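Local atomic coordinates of TonB-dependent siderophore receptor (Pseudomonas aeruginosa 39016, PDB entry 5NEC), a protein that probably takes up iron-loaded siderophores across the outer membrane by a TonB-dependent mechanism, and may admit siderophore-drug conjugates by the same route. Residues A[275-280]-A[309-314]; A[240-245]-A[266-271]; A[169-174]-A[194-199]; A[93-98]-A[145-150]. All coordinates share one frame; numbering follows the deposited sequence.

How the contacts relate
From the N terminus, contact 4 comes first: it closes a loop of 46 residues inside the plug and packs the short strand 94-97 against strand 146-151. Contact 3 then pairs strands 172-182 and 187-200 early in the barrel wall. Contact 2 closes a strand-free loop of 20 residues, residues 246-265, and contact 1 pairs strands 276-291 and 296-316 directly after it. The four follow one another in series, so none nests within or crosses another. Contacts 1 and 2 touch where Thr314 CG2 lies 3.5 Å from Tyr269 O, joining loop to wall. Contact 4 stays near the chain centre, about 23 Å from contact 1, centre to centre.

Contact 1 of 4, residues A[275-280]-A[309-314]; sequences DFQKSR and QDYLWT
Phe276 carries CG between its backbone N and carbonyl carbon (chi1 57°), which lays the ring across to the neighbouring strand, where Leu312 CB sits over one face, 3.9 Å from the ring centroid. Leu312 CD2 adds an apolar contact at Phe276 CE2, while Asp310 O meets the ring edge in plane. On the other face of the strand pair, Gln277 has CG anti to the backbone N (chi1 -174°), bringing that methylene over the Tyr311 ring, 3.6 Å from its centroid in a CH-pi contact; Gln309 CB lies over the opposite face of the same ring. A long, flexible glutamine suits this place because its aliphatic part can pack on an aromatic face while its amide extends beyond.

The backbones are antiparallel. Phe276 and Leu312 form one hydrogen-bonded pair, and Lys278 with Asp310 the next, with Leu312 N reaching Phe276 O at 2.9 Å. At the end of the pairing, Thr314 OG1 donates to Asp275 OD2 over 2.6 Å on the syn side of the carboxylate. That oxygen also accepts from Leu271 N and from a water, and the water accepts from Thr314 N; three donors grip it.

Strand 225-238 flanks the 275-280 side through Ser236 and Asp238, strand 327-354 flanks the other side through Arg335, and Gln277 and Tyr311 touch Pro90.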
loop_
_atom_site.group_PDB
_atom_site.type_symbol
_atom_site.label_atom_id
_atom_site.label_comp_id
_atom_site.label_asym_id
_atom_site.label_seq_id
_atom_site.Cartn_x
_atom_site.Cartn_y
_atom_site.Cartn_z
ATOM N N ASP A 275 -4.857 25.070 -4.336
ATOM C CA ASP A 275 -4.638 23.626 -4.431
ATOM C C ASP A 275 -5.592 22.844 -3.538
ATOM O O ASP A 275 -5.916 23.291 -2.458
ATOM C CB ASP A 275 -3.173 23.272 -4.113
ATOM C CG ASP A 275 -2.167 23.952 -5.080
ATOM O OD1 ASP A 275 -2.566 24.390 -6.185
ATOM O OD2 ASP A 275 -0.974 24.051 -4.711
ATOM N N PHE A 276 -6.042 21.684 -4.008
ATOM C CA PHE A 276 -6.994 20.863 -3.268
ATOM C C PHE A 276 -6.844 19.401 -3.663
ATOM O O PHE A 276 -6.379 19.087 -4.754
ATOM C CB PHE A 276 -8.455 21.351 -3.483
ATOM C CG PHE A 276 -8.900 21.389 -4.934
ATOM C CD1 PHE A 276 -9.350 20.245 -5.572
ATOM C CD2 PHE A 276 -8.860 22.579 -5.661
ATOM C CE1 PHE A 276 -9.740 20.273 -6.897
ATOM C CE2 PHE A 276 -9.256 22.617 -6.984
ATOM C CZ PHE A 276 -9.695 21.457 -7.607
ATOM N N GLN A 277 -7.246 18.512 -2.772
ATOM C CA GLN A 277 -7.197 17.084 -3.030
ATOM C C GLN A 277 -8.402 16.449 -2.343
ATOM O O GLN A 277 -8.431 16.315 -1.138
ATOM C CB GLN A 277 -5.872 16.544 -2.524
ATOM C CG GLN A 277 -5.582 15.101 -2.826
ATOM C CD GLN A 277 -4.436 14.578 -1.998
ATOM O OE1 GLN A 277 -3.368 15.168 -1.942
ATOM N NE2 GLN A 277 -4.696 13.521 -1.258
ATOM N N LYS A 278 -9.419 16.126 -3.135
ATOM C CA LYS A 278 -10.704 15.636 -2.644
ATOM C C LYS A 278 -10.936 14.248 -3.179
ATOM O O LYS A 278 -10.740 14.015 -4.354
ATOM C CB LYS A 278 -11.835 16.535 -3.127
ATOM C CG LYS A 278 -11.866 17.824 -2.368
ATOM C CD LYS A 278 -12.636 18.923 -3.099
ATOM C CE LYS A 278 -12.692 20.162 -2.218
ATOM N NZ LYS A 278 -13.002 21.390 -3.004
ATOM N N SER A 279 -11.344 13.327 -2.316
ATOM C CA SER A 279 -11.692 11.997 -2.777
ATOM C C SER A 279 -12.838 11.397 -1.986
ATOM O O SER A 279 -13.130 11.812 -0.872
ATOM C CB SER A 279 -10.462 11.074 -2.822
ATOM O OG SER A 279 -10.177 10.529 -1.572
ATOM N N ARG A 280 -13.515 10.455 -2.635
ATOM C CA ARG A 280 -14.637 9.737 -2.078
ATOM C C ARG A 280 -14.500 8.315 -2.565
ATOM O O ARG A 280 -14.309 8.114 -3.758
ATOM C CB ARG A 280 -15.944 10.342 -2.569
ATOM C CG ARG A 280 -17.170 9.753 -1.887
ATOM C CD ARG A 280 -18.475 10.392 -2.379
ATOM N NE ARG A 280 -18.568 11.806 -1.971
ATOM C CZ ARG A 280 -19.680 12.551 -1.919
ATOM N NH1 ARG A 280 -20.880 12.053 -2.245
ATOM N NH2 ARG A 280 -19.582 13.821 -1.506
ATOM N N GLN A 309 -12.148 11.210 -7.620
ATOM C CA GLN A 309 -10.983 12.000 -7.258
ATOM C C GLN A 309 -10.997 13.326 -7.991
ATOM O O GLN A 309 -11.223 13.385 -9.194
ATOM C CB GLN A 309 -9.719 11.248 -7.596
ATOM C CG GLN A 309 -9.467 10.126 -6.631
ATOM C CD GLN A 309 -8.296 9.278 -7.041
ATOM O OE1 GLN A 309 -8.003 9.156 -8.233
ATOM N NE2 GLN A 309 -7.604 8.675 -6.050
ATOM N N ASP A 310 -10.756 14.386 -7.241
ATOM C CA ASP A 310 -10.732 15.738 -7.750
ATOM C C ASP A 310 -9.502 16.434 -7.101
ATOM O O ASP A 310 -9.562 16.896 -5.932
ATOM C CB ASP A 310 -12.076 16.400 -7.426
ATOM C CG ASP A 310 -12.247 17.760 -8.065
ATOM O OD1 ASP A 310 -11.463 18.173 -8.952
ATOM O OD2 ASP A 310 -13.188 18.451 -7.650
ATOM N N TYR A 311 -8.392 16.435 -7.857
ATOM C CA TYR A 311 -7.068 16.854 -7.388
ATOM C C TYR A 311 -6.536 17.998 -8.244
ATOM O O TYR A 311 -6.633 17.939 -9.463
ATOM C CB TYR A 311 -6.046 15.708 -7.502
ATOM C CG TYR A 311 -6.266 14.465 -6.659
ATOM C CD1 TYR A 311 -7.300 14.375 -5.719
ATOM C CD2 TYR A 311 -5.409 13.364 -6.776
ATOM C CE1 TYR A 311 -7.478 13.236 -4.947
ATOM C CE2 TYR A 311 -5.580 12.219 -5.992
ATOM C CZ TYR A 311 -6.614 12.165 -5.086
ATOM O OH TYR A 311 -6.821 11.061 -4.302
ATOM N N LEU A 312 -5.953 19.007 -7.595
ATOM C CA LEU A 312 -5.182 20.075 -8.240
ATOM C C LEU A 312 -4.037 20.495 -7.315
ATOM O O LEU A 312 -4.275 20.996 -6.204
ATOM C CB LEU A 312 -6.064 21.283 -8.511
ATOM C CG LEU A 312 -5.424 22.613 -8.955
ATOM C CD1 LEU A 312 -4.679 22.400 -10.225
ATOM C CD2 LEU A 312 -6.451 23.707 -9.170
ATOM N N TRP A 313 -2.804 20.324 -7.776
ATOM C CA TRP A 313 -1.651 20.561 -6.915
ATOM C C TRP A 313 -0.497 21.210 -7.680
ATOM O O TRP A 313 -0.533 21.323 -8.909
ATOM C CB TRP A 313 -1.227 19.253 -6.230
ATOM C CG TRP A 313 -0.504 18.281 -7.089
ATOM C CD1 TRP A 313 0.833 18.083 -7.118
ATOM C CD2 TRP A 313 -1.070 17.362 -8.028
ATOM N NE1 TRP A 313 1.153 17.106 -8.029
ATOM C CE2 TRP A 313 0.002 16.632 -8.598
ATOM C CE3 TRP A 313 -2.380 17.063 -8.433
ATOM C CZ2 TRP A 313 -0.194 15.627 -9.576
ATOM C CZ3 TRP A 313 -2.566 16.064 -9.400
ATOM C CH2 TRP A 313 -1.478 15.369 -9.962
ATOM N N THR A 314 0.519 21.632 -6.924
ATOM C CA THR A 314 1.674 22.361 -7.463
ATOM C C THR A 314 2.922 21.477 -7.484
ATOM O O THR A 314 3.170 20.723 -6.555
ATOM C CB THR A 314 1.941 23.619 -6.624
ATOM O OG1 THR A 314 0.773 24.454 -6.622
ATOM C CG2 THR A 314 3.151 24.405 -7.152
HETATM O O HOH W 1 0.354 21.884 -3.965
#

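Contact 2 of 4, residues A[240-245]-A[266-271]; sequences PDSGIP and GNFYGL
Ser242 and Tyr269 make the tight part of this contact: Tyr269 N donates to Ser242 OG over 2.9 Å, at a fairly straight 161° at the hydrogen. A small serine suits the spot, since its CB packs close to the backbone of Tyr269 and Gly270. Beside it, Phe268 CE1 comes to 3.4 Å from Pro240 O, and Gly270 N lies over the centre of the same ring, where a residue without a side chain fits closely.

Packing is looser toward the strand end. Pro245 CD and Ile244 CD1 approach Tyr269 CE2 at 3.9 and 4.2 Å, while the phenol oxygen bonds to Leu406 O. Asp241 is the more exposed flank; its OD1 accepts from Gly243 N in an Asx turn, and OD2 pairs with Arg203.

Ser242 OG also donates to Gly243 O, on a lone pair. The buried hydroxyl thus acts as both donor and acceptor, which fixes its rotation, holding the 266-271 backbone by one bond and its own turn by the other.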
loop_
_atom_site.group_PDB
_atom_site.type_symbol
_atom_site.label_atom_id
_atom_site.label_comp_id
_atom_site.label_asym_id
_atom_site.label_seq_id
_atom_site.Cartn_x
_atom_site.Cartn_y
_atom_site.Cartn_z
ATOM N N PRO A 240 -2.781 19.427 -0.565
ATOM C CA PRO A 240 -1.728 18.552 -1.079
ATOM C C PRO A 240 -0.347 19.192 -1.052
ATOM O O PRO A 240 -0.190 20.377 -1.412
ATOM C CB PRO A 240 -2.116 18.358 -2.544
ATOM C CG PRO A 240 -2.892 19.575 -2.921
ATOM C CD PRO A 240 -3.581 20.021 -1.660
ATOM N N ASP A 241 0.648 18.388 -0.678
ATOM C CA ASP A 241 2.042 18.820 -0.669
ATOM C C ASP A 241 2.587 19.062 -2.090
ATOM O O ASP A 241 2.115 18.476 -3.060
ATOM C CB ASP A 241 2.921 17.799 0.071
ATOM C CG ASP A 241 4.182 18.429 0.665
ATOM O OD1 ASP A 241 4.679 19.479 0.171
ATOM O OD2 ASP A 241 4.689 17.871 1.637
ATOM N N SER A 242 3.572 19.954 -2.189
ATOM C CA SER A 242 4.262 20.254 -3.446
ATOM C C SER A 242 5.484 19.352 -3.618
ATOM O O SER A 242 5.938 19.120 -4.746
ATOM C CB SER A 242 4.723 21.734 -3.481
ATOM O OG SER A 242 5.636 22.048 -2.424
ATOM N N GLY A 243 6.027 18.871 -2.501
ATOM C CA GLY A 243 7.375 18.297 -2.495
ATOM C C GLY A 243 8.440 19.361 -2.745
ATOM O O GLY A 243 8.161 20.560 -2.708
ATOM N N ILE A 244 9.650 18.876 -3.003
ATOM C CA ILE A 244 10.867 19.662 -3.058
ATOM C C ILE A 244 11.507 19.346 -4.392
ATOM O O ILE A 244 11.647 18.166 -4.748
ATOM C CB ILE A 244 11.821 19.253 -1.922
ATOM C CG1 ILE A 244 11.136 19.399 -0.555
ATOM C CG2 ILE A 244 13.128 20.056 -1.951
ATOM C CD1 ILE A 244 10.674 20.809 -0.229
ATOM N N PRO A 245 11.885 20.390 -5.157
ATOM C CA PRO A 245 12.490 20.127 -6.462
ATOM C C PRO A 245 13.883 19.473 -6.386
ATOM O O PRO A 245 14.638 19.687 -5.422
ATOM C CB PRO A 245 12.607 21.527 -7.088
ATOM C CG PRO A 245 12.634 22.461 -5.934
ATOM C CD PRO A 245 11.831 21.828 -4.846
ATOM N N GLY A 266 10.442 23.299 6.145
ATOM C CA GLY A 266 9.009 23.547 5.953
ATOM C C GLY A 266 8.576 24.060 4.590
ATOM O O GLY A 266 7.372 24.122 4.323
ATOM N N ASN A 267 9.520 24.418 3.716
ATOM C CA ASN A 267 9.176 25.047 2.441
ATOM C C ASN A 267 8.092 24.272 1.668
ATOM O O ASN A 267 8.251 23.086 1.349
ATOM C CB ASN A 267 10.401 25.167 1.536
ATOM C CG ASN A 267 11.311 26.332 1.899
ATOM O OD1 ASN A 267 11.222 26.899 2.973
ATOM N ND2 ASN A 267 12.196 26.691 0.975
ATOM N N PHE A 268 7.019 24.984 1.356
ATOM C CA PHE A 268 5.911 24.515 0.553
ATOM C C PHE A 268 5.752 25.474 -0.645
ATOM O O PHE A 268 5.568 26.683 -0.479
ATOM C CB PHE A 268 4.662 24.466 1.467
ATOM C CG PHE A 268 3.372 24.182 0.754
ATOM C CD1 PHE A 268 3.248 23.076 -0.078
ATOM C CD2 PHE A 268 2.276 25.013 0.924
ATOM C CE1 PHE A 268 2.065 22.815 -0.746
ATOM C CE2 PHE A 268 1.087 24.754 0.264
ATOM C CZ PHE A 268 0.983 23.651 -0.566
ATOM N N TYR A 269 5.834 24.934 -1.852
ATOM C CA TYR A 269 5.756 25.747 -3.075
ATOM C C TYR A 269 4.338 25.878 -3.657
ATOM O O TYR A 269 4.139 26.590 -4.641
ATOM C CB TYR A 269 6.749 25.211 -4.128
ATOM C CG TYR A 269 8.153 25.294 -3.583
ATOM C CD1 TYR A 269 8.845 26.519 -3.554
ATOM C CD2 TYR A 269 8.751 24.189 -2.986
ATOM C CE1 TYR A 269 10.111 26.616 -3.002
ATOM C CE2 TYR A 269 10.022 24.288 -2.432
ATOM C CZ TYR A 269 10.687 25.510 -2.453
ATOM O OH TYR A 269 11.926 25.604 -1.912
ATOM N N GLY A 270 3.361 25.222 -3.033
ATOM C CA GLY A 270 1.976 25.300 -3.477
ATOM C C GLY A 270 1.240 26.510 -2.927
ATOM O O GLY A 270 1.838 27.402 -2.316
ATOM N N LEU A 271 -0.072 26.507 -3.142
ATOM C CA LEU A 271 -0.931 27.650 -2.928
ATOM C C LEU A 271 -2.169 27.238 -2.150
ATOM O O LEU A 271 -3.008 26.490 -2.653
ATOM C CB LEU A 271 -1.376 28.195 -4.265
ATOM C CG LEU A 271 -0.294 28.891 -5.076
ATOM C CD1 LEU A 271 -0.730 29.023 -6.544
ATOM C CD2 LEU A 271 0.047 30.236 -4.460
#

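Contact 3 of 4, residues A[169-174]-A[194-199]; sequences DQTRRY and LKHDAN
Segments 169-174 and 194-199 pair as antiparallel barrel strands, at the open end of the hairpin formed by strands 172-182 and 187-200. Arg172 with Asp197 and Tyr174 with Lys195 are the hydrogen-bonded pairs; Arg172 N meets Asp197 O at 2.8 Å, and Tyr174 N meets Lys195 O at the same length. Between them Arg173 faces His196 in a non-hydrogen-bonded pair, where CA atoms come to 4.4 Å and the side chains cross at a slant.

That pair carries the side-chain packing. Arg173 is fully extended from CG to NE, with CG anti to the backbone N (chi1 -177°), and this carries its guanidinium to the His196 ring, where ND1 lies at the guanidinium edge, near its plane, and the two planes are 70° apart. Leu194 CD1 covers the centre of one guanidinium face, 3.7 Å from Arg173 CZ. A long arginine suits the place because its aliphatic stem packs on neighbours while NH2 reaches a salt bridge with Glu120.

Just before strand 172-182 begins, Asp169 OD1 accepts from Thr171 N in an Asx turn, and Thr171 OG1 donates to the same oxygen from the same face of the carboxylate. Asn199 N closes the end on Asp169 O at 2.9 Å.

Arg173 and Leu194 both meet Glu120 on the plug side, an arrangement consistent with the TonB-dependent receptor fold, whose barrel wall encloses the plug.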
loop_
_atom_site.group_PDB
_atom_site.type_symbol
_atom_site.label_atom_id
_atom_site.label_comp_id
_atom_site.label_asym_id
_atom_site.label_seq_id
_atom_site.Cartn_x
_atom_site.Cartn_y
_atom_site.Cartn_z
ATOM N N ASP A 169 1.745 17.440 15.742
ATOM C CA ASP A 169 1.378 17.913 14.403
ATOM C C ASP A 169 -0.108 18.287 14.258
ATOM O O ASP A 169 -0.623 18.348 13.149
ATOM C CB ASP A 169 1.751 16.827 13.367
ATOM C CG ASP A 169 0.995 15.490 13.582
ATOM O OD1 ASP A 169 0.210 15.358 14.548
ATOM O OD2 ASP A 169 1.208 14.566 12.778
ATOM N N GLN A 170 -0.779 18.540 15.374
ATOM C CA GLN A 170 -2.223 18.805 15.427
ATOM C C GLN A 170 -3.120 17.602 15.032
ATOM O O GLN A 170 -4.278 17.787 14.698
ATOM C CB GLN A 170 -2.597 20.079 14.631
ATOM C CG GLN A 170 -3.856 20.755 15.185
ATOM C CD GLN A 170 -4.214 22.095 14.551
ATOM O OE1 GLN A 170 -3.452 23.047 14.591
ATOM N NE2 GLN A 170 -5.430 22.186 14.041
ATOM N N THR A 171 -2.610 16.373 15.093
ATOM C CA THR A 171 -3.448 15.186 14.850
ATOM C C THR A 171 -4.622 15.165 15.846
ATOM O O THR A 171 -4.416 15.325 17.046
ATOM C CB THR A 171 -2.655 13.858 14.991
ATOM O OG1 THR A 171 -1.674 13.774 13.958
ATOM C CG2 THR A 171 -3.567 12.620 14.891
ATOM N N ARG A 172 -5.837 15.019 15.330
ATOM C CA ARG A 172 -7.011 14.764 16.126
ATOM C C ARG A 172 -7.734 13.628 15.427
ATOM O O ARG A 172 -8.396 13.833 14.408
ATOM C CB ARG A 172 -7.896 16.007 16.196
ATOM C CG ARG A 172 -7.257 17.215 16.872
ATOM C CD ARG A 172 -8.333 18.294 17.138
ATOM N NE ARG A 172 -7.783 19.540 17.709
ATOM C CZ ARG A 172 -7.738 20.748 17.119
ATOM N NH1 ARG A 172 -8.242 20.971 15.907
ATOM N NH2 ARG A 172 -7.184 21.780 17.761
ATOM N N ARG A 173 -7.573 12.422 15.970
ATOM C CA ARG A 173 -8.085 11.187 15.379
ATOM C C ARG A 173 -9.027 10.480 16.357
ATOM O O ARG A 173 -8.668 10.249 17.518
ATOM C CB ARG A 173 -6.916 10.265 15.045
ATOM C CG ARG A 173 -7.301 8.964 14.348
ATOM C CD ARG A 173 -6.083 8.135 13.978
ATOM N NE ARG A 173 -6.457 6.869 13.346
ATOM C CZ ARG A 173 -6.569 6.631 12.033
ATOM N NH1 ARG A 173 -6.355 7.565 11.117
ATOM N NH2 ARG A 173 -6.887 5.411 11.627
ATOM N N TYR A 174 -10.218 10.137 15.880
ATOM C CA TYR A 174 -11.261 9.505 16.693
ATOM C C TYR A 174 -11.702 8.241 15.984
ATOM O O TYR A 174 -12.029 8.290 14.792
ATOM C CB TYR A 174 -12.446 10.463 16.884
ATOM C CG TYR A 174 -12.036 11.829 17.401
ATOM C CD1 TYR A 174 -11.932 12.070 18.763
ATOM C CD2 TYR A 174 -11.725 12.861 16.529
ATOM C CE1 TYR A 174 -11.545 13.305 19.250
ATOM C CE2 TYR A 174 -11.347 14.112 16.997
ATOM C CZ TYR A 174 -11.266 14.327 18.363
ATOM O OH TYR A 174 -10.870 15.541 18.865
ATOM N N LEU A 194 -14.589 6.641 11.747
ATOM C CA LEU A 194 -13.309 7.367 11.743
ATOM C C LEU A 194 -13.498 8.856 11.491
ATOM O O LEU A 194 -14.232 9.242 10.610
ATOM C CB LEU A 194 -12.365 6.804 10.667
ATOM C CG LEU A 194 -11.118 7.641 10.341
ATOM C CD1 LEU A 194 -10.142 7.631 11.505
ATOM C CD2 LEU A 194 -10.424 7.151 9.088
ATOM N N LYS A 195 -12.793 9.684 12.254
ATOM C CA LYS A 195 -12.623 11.105 11.942
ATOM C C LYS A 195 -11.150 11.435 12.179
ATOM O O LYS A 195 -10.637 11.180 13.275
ATOM C CB LYS A 195 -13.527 11.949 12.833
ATOM C CG LYS A 195 -13.530 13.445 12.544
ATOM C CD LYS A 195 -14.467 14.160 13.520
ATOM C CE LYS A 195 -14.358 15.670 13.458
ATOM N NZ LYS A 195 -14.649 16.158 12.084
ATOM N N HIS A 196 -10.474 11.962 11.150
ATOM C CA HIS A 196 -9.033 12.240 11.204
ATOM C C HIS A 196 -8.700 13.602 10.576
ATOM O O HIS A 196 -9.039 13.865 9.429
ATOM C CB HIS A 196 -8.261 11.120 10.496
ATOM C CG HIS A 196 -6.770 11.276 10.553
ATOM N ND1 HIS A 196 -6.006 10.742 11.565
ATOM C CD2 HIS A 196 -5.903 11.909 9.728
ATOM C CE1 HIS A 196 -4.734 11.033 11.362
ATOM N NE2 HIS A 196 -4.646 11.752 10.259
ATOM N N ASP A 197 -8.061 14.457 11.363
ATOM C CA ASP A 197 -7.534 15.737 10.920
ATOM C C ASP A 197 -6.119 15.874 11.481
ATOM O O ASP A 197 -5.835 15.442 12.595
ATOM C CB ASP A 197 -8.415 16.895 11.407
ATOM C CG ASP A 197 -9.796 16.845 10.823
ATOM O OD1 ASP A 197 -10.653 16.124 11.357
ATOM O OD2 ASP A 197 -10.045 17.516 9.805
ATOM N N ALA A 198 -5.236 16.464 10.690
ATOM C CA ALA A 198 -3.841 16.630 11.080
ATOM C C ALA A 198 -3.166 17.583 10.126
ATOM O O ALA A 198 -3.572 17.698 8.963
ATOM C CB ALA A 198 -3.122 15.286 11.050
ATOM N N ASN A 199 -2.152 18.277 10.631
ATOM C CA ASN A 199 -1.128 18.912 9.784
ATOM C C ASN A 199 -0.004 17.888 9.557
ATOM O O ASN A 199 -0.150 16.717 9.940
ATOM C CB ASN A 199 -0.604 20.185 10.453
ATOM C CG ASN A 199 -1.687 21.210 10.658
ATOM O OD1 ASN A 199 -2.648 21.264 9.914
ATOM N ND2 ASN A 199 -1.536 22.025 11.667
#

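Contact 4 of 4, residues A[93-98]-A[145-150]; sequences DRPFIR and GSLNLV
Pro95 and Ile97 turn toward Leu147 and Gly145 inside the plug domain of this TonB-dependent receptor, where two separate sheets pack together. Strand 94-97 is the middle of a small antiparallel sheet, and strand 146-151 belongs to a mixed five-stranded one. The axes of the short strand segments come no closer than 8.8 Å, with their directions 124° apart; at that separation side chains, rather than backbone bonds, fill the interface, and no hydrogen bond joins them.

The apolar contacts come first. Pro95 CG meets Leu147 CD1 at 3.9 Å, the two side chains meeting at a slant. The rigid proline ring offers a compact hydrocarbon surface, and branched leucine can touch two neighbours at once: its CD2 faces Ile97 CD1. Leu147 also rests on Leu74, so strand 94-97 and helix 70-74 both pack on its side chain.

Contacts of side chain with backbone form the second kind. Ile97 reaches over the chain at Gly145, a buried glycine with positive phi (127°), whose missing side chain lets Ile97 CG2 come close.

Polar links lie to the side. Arg98, next to Ile97, makes salt bridges with Glu538 and Glu585 of barrel strands, joining plug to wall.

With its CG1 anti to the carbonyl carbon (chi1 -59°), Ile97 ends with CD1 4.0 Å from Gly145 C and equally far from Ser146 N.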
loop_
_atom_site.group_PDB
_atom_site.type_symbol
_atom_site.label_atom_id
_atom_site.label_comp_id
_atom_site.label_asym_id
_atom_site.label_seq_id
_atom_site.Cartn_x
_atom_site.Cartn_y
_atom_site.Cartn_z
ATOM N N ASP A 93 0.515 6.757 -4.247
ATOM C CA ASP A 93 -0.107 5.601 -3.535
ATOM C C ASP A 93 0.118 4.286 -4.268
ATOM O O ASP A 93 -0.627 3.314 -4.076
ATOM C CB ASP A 93 -1.617 5.807 -3.339
ATOM C CG ASP A 93 -1.953 7.152 -2.728
ATOM O OD1 ASP A 93 -1.470 7.467 -1.604
ATOM O OD2 ASP A 93 -2.749 7.912 -3.339
ATOM N N ARG A 94 1.190 4.246 -5.067
ATOM C CA ARG A 94 1.522 3.129 -5.924
ATOM C C ARG A 94 2.700 2.363 -5.310
ATOM O O ARG A 94 3.818 2.845 -5.363
ATOM C CB ARG A 94 1.896 3.689 -7.288
ATOM C CG ARG A 94 2.485 2.679 -8.268
ATOM C CD ARG A 94 3.190 3.392 -9.412
ATOM N NE ARG A 94 2.313 4.329 -10.120
ATOM C CZ ARG A 94 2.039 4.348 -11.423
ATOM N NH1 ARG A 94 2.513 3.428 -12.268
ATOM N NH2 ARG A 94 1.204 5.285 -11.878
ATOM N N PRO A 95 2.459 1.176 -4.730
ATOM C CA PRO A 95 3.584 0.410 -4.182
ATOM C C PRO A 95 4.463 -0.290 -5.233
ATOM O O PRO A 95 3.963 -0.727 -6.261
ATOM C CB PRO A 95 2.906 -0.629 -3.287
ATOM C CG PRO A 95 1.547 -0.766 -3.835
ATOM C CD PRO A 95 1.168 0.561 -4.412
ATOM N N PHE A 96 5.761 -0.366 -4.956
ATOM C CA PHE A 96 6.726 -1.135 -5.748
ATOM C C PHE A 96 7.276 -2.256 -4.873
ATOM O O PHE A 96 7.725 -2.006 -3.759
ATOM C CB PHE A 96 7.887 -0.255 -6.228
ATOM C CG PHE A 96 7.526 0.689 -7.337
ATOM C CD1 PHE A 96 6.790 1.852 -7.069
ATOM C CD2 PHE A 96 7.936 0.437 -8.642
ATOM C CE1 PHE A 96 6.478 2.746 -8.095
ATOM C CE2 PHE A 96 7.603 1.308 -9.677
ATOM C CZ PHE A 96 6.886 2.470 -9.401
ATOM N N ILE A 97 7.237 -3.485 -5.371
ATOM C CA ILE A 97 7.612 -4.656 -4.586
ATOM C C ILE A 97 8.648 -5.428 -5.399
ATOM O O ILE A 97 8.399 -5.738 -6.569
ATOM C CB ILE A 97 6.374 -5.538 -4.273
ATOM C CG1 ILE A 97 5.325 -4.728 -3.488
ATOM C CG2 ILE A 97 6.783 -6.811 -3.517
ATOM C CD1 ILE A 97 3.951 -5.370 -3.420
ATOM N N ARG A 98 9.807 -5.707 -4.793
ATOM C CA ARG A 98 10.955 -6.293 -5.496
ATOM C C ARG A 98 11.247 -5.572 -6.812
ATOM O O ARG A 98 11.495 -6.206 -7.856
ATOM C CB ARG A 98 10.755 -7.780 -5.747
ATOM C CG ARG A 98 10.756 -8.613 -4.486
ATOM C CD ARG A 98 10.565 -10.071 -4.855
ATOM N NE ARG A 98 10.706 -10.970 -3.716
ATOM C CZ ARG A 98 10.484 -12.285 -3.766
ATOM N NH1 ARG A 98 10.103 -12.876 -4.899
ATOM N NH2 ARG A 98 10.645 -13.018 -2.666
ATOM N N GLY A 145 4.480 -9.094 -7.200
ATOM C CA GLY A 145 4.051 -9.162 -5.789
ATOM C C GLY A 145 2.707 -8.465 -5.573
ATOM O O GLY A 145 2.244 -7.723 -6.436
ATOM N N SER A 146 2.071 -8.698 -4.431
ATOM C CA SER A 146 0.782 -8.068 -4.141
ATOM C C SER A 146 0.549 -7.770 -2.660
ATOM O O SER A 146 1.267 -8.256 -1.781
ATOM C CB SER A 146 -0.360 -8.928 -4.691
ATOM O OG SER A 146 -0.342 -10.206 -4.102
ATOM N N LEU A 147 -0.436 -6.908 -2.422
ATOM C CA LEU A 147 -0.919 -6.569 -1.088
ATOM C C LEU A 147 -2.338 -7.081 -0.991
ATOM O O LEU A 147 -3.133 -6.847 -1.893
ATOM C CB LEU A 147 -0.931 -5.057 -0.853
ATOM C CG LEU A 147 0.369 -4.265 -1.026
ATOM C CD1 LEU A 147 0.121 -2.787 -0.812
ATOM C CD2 LEU A 147 1.424 -4.752 -0.055
ATOM N N ASN A 148 -2.639 -7.790 0.091
ATOM C CA ASN A 148 -3.992 -8.176 0.417
ATOM C C ASN A 148 -4.400 -7.599 1.774
ATOM O O ASN A 148 -3.853 -7.975 2.820
ATOM C CB ASN A 148 -4.152 -9.700 0.414
ATOM C CG ASN A 148 -5.602 -10.127 0.551
ATOM O OD1 ASN A 148 -6.510 -9.500 -0.014
ATOM N ND2 ASN A 148 -5.830 -11.170 1.328
ATOM N N LEU A 149 -5.379 -6.698 1.733
ATOM C CA LEU A 149 -5.860 -5.990 2.902
ATOM C C LEU A 149 -7.094 -6.694 3.465
ATOM O O LEU A 149 -8.140 -6.709 2.812
ATOM C CB LEU A 149 -6.204 -4.546 2.523
ATOM C CG LEU A 149 -5.170 -3.760 1.727
ATOM C CD1 LEU A 149 -5.610 -2.309 1.682
ATOM C CD2 LEU A 149 -3.773 -3.895 2.307
ATOM N N VAL A 150 -6.974 -7.260 4.663
ATOM C CA VAL A 150 -8.071 -8.013 5.277
ATOM C C VAL A 150 -8.981 -7.058 6.081
ATOM O O VAL A 150 -8.529 -6.435 7.042
ATOM C CB VAL A 150 -7.520 -9.151 6.189
ATOM C CG1 VAL A 150 -8.644 -10.046 6.711
ATOM C CG2 VAL A 150 -6.478 -9.989 5.437
#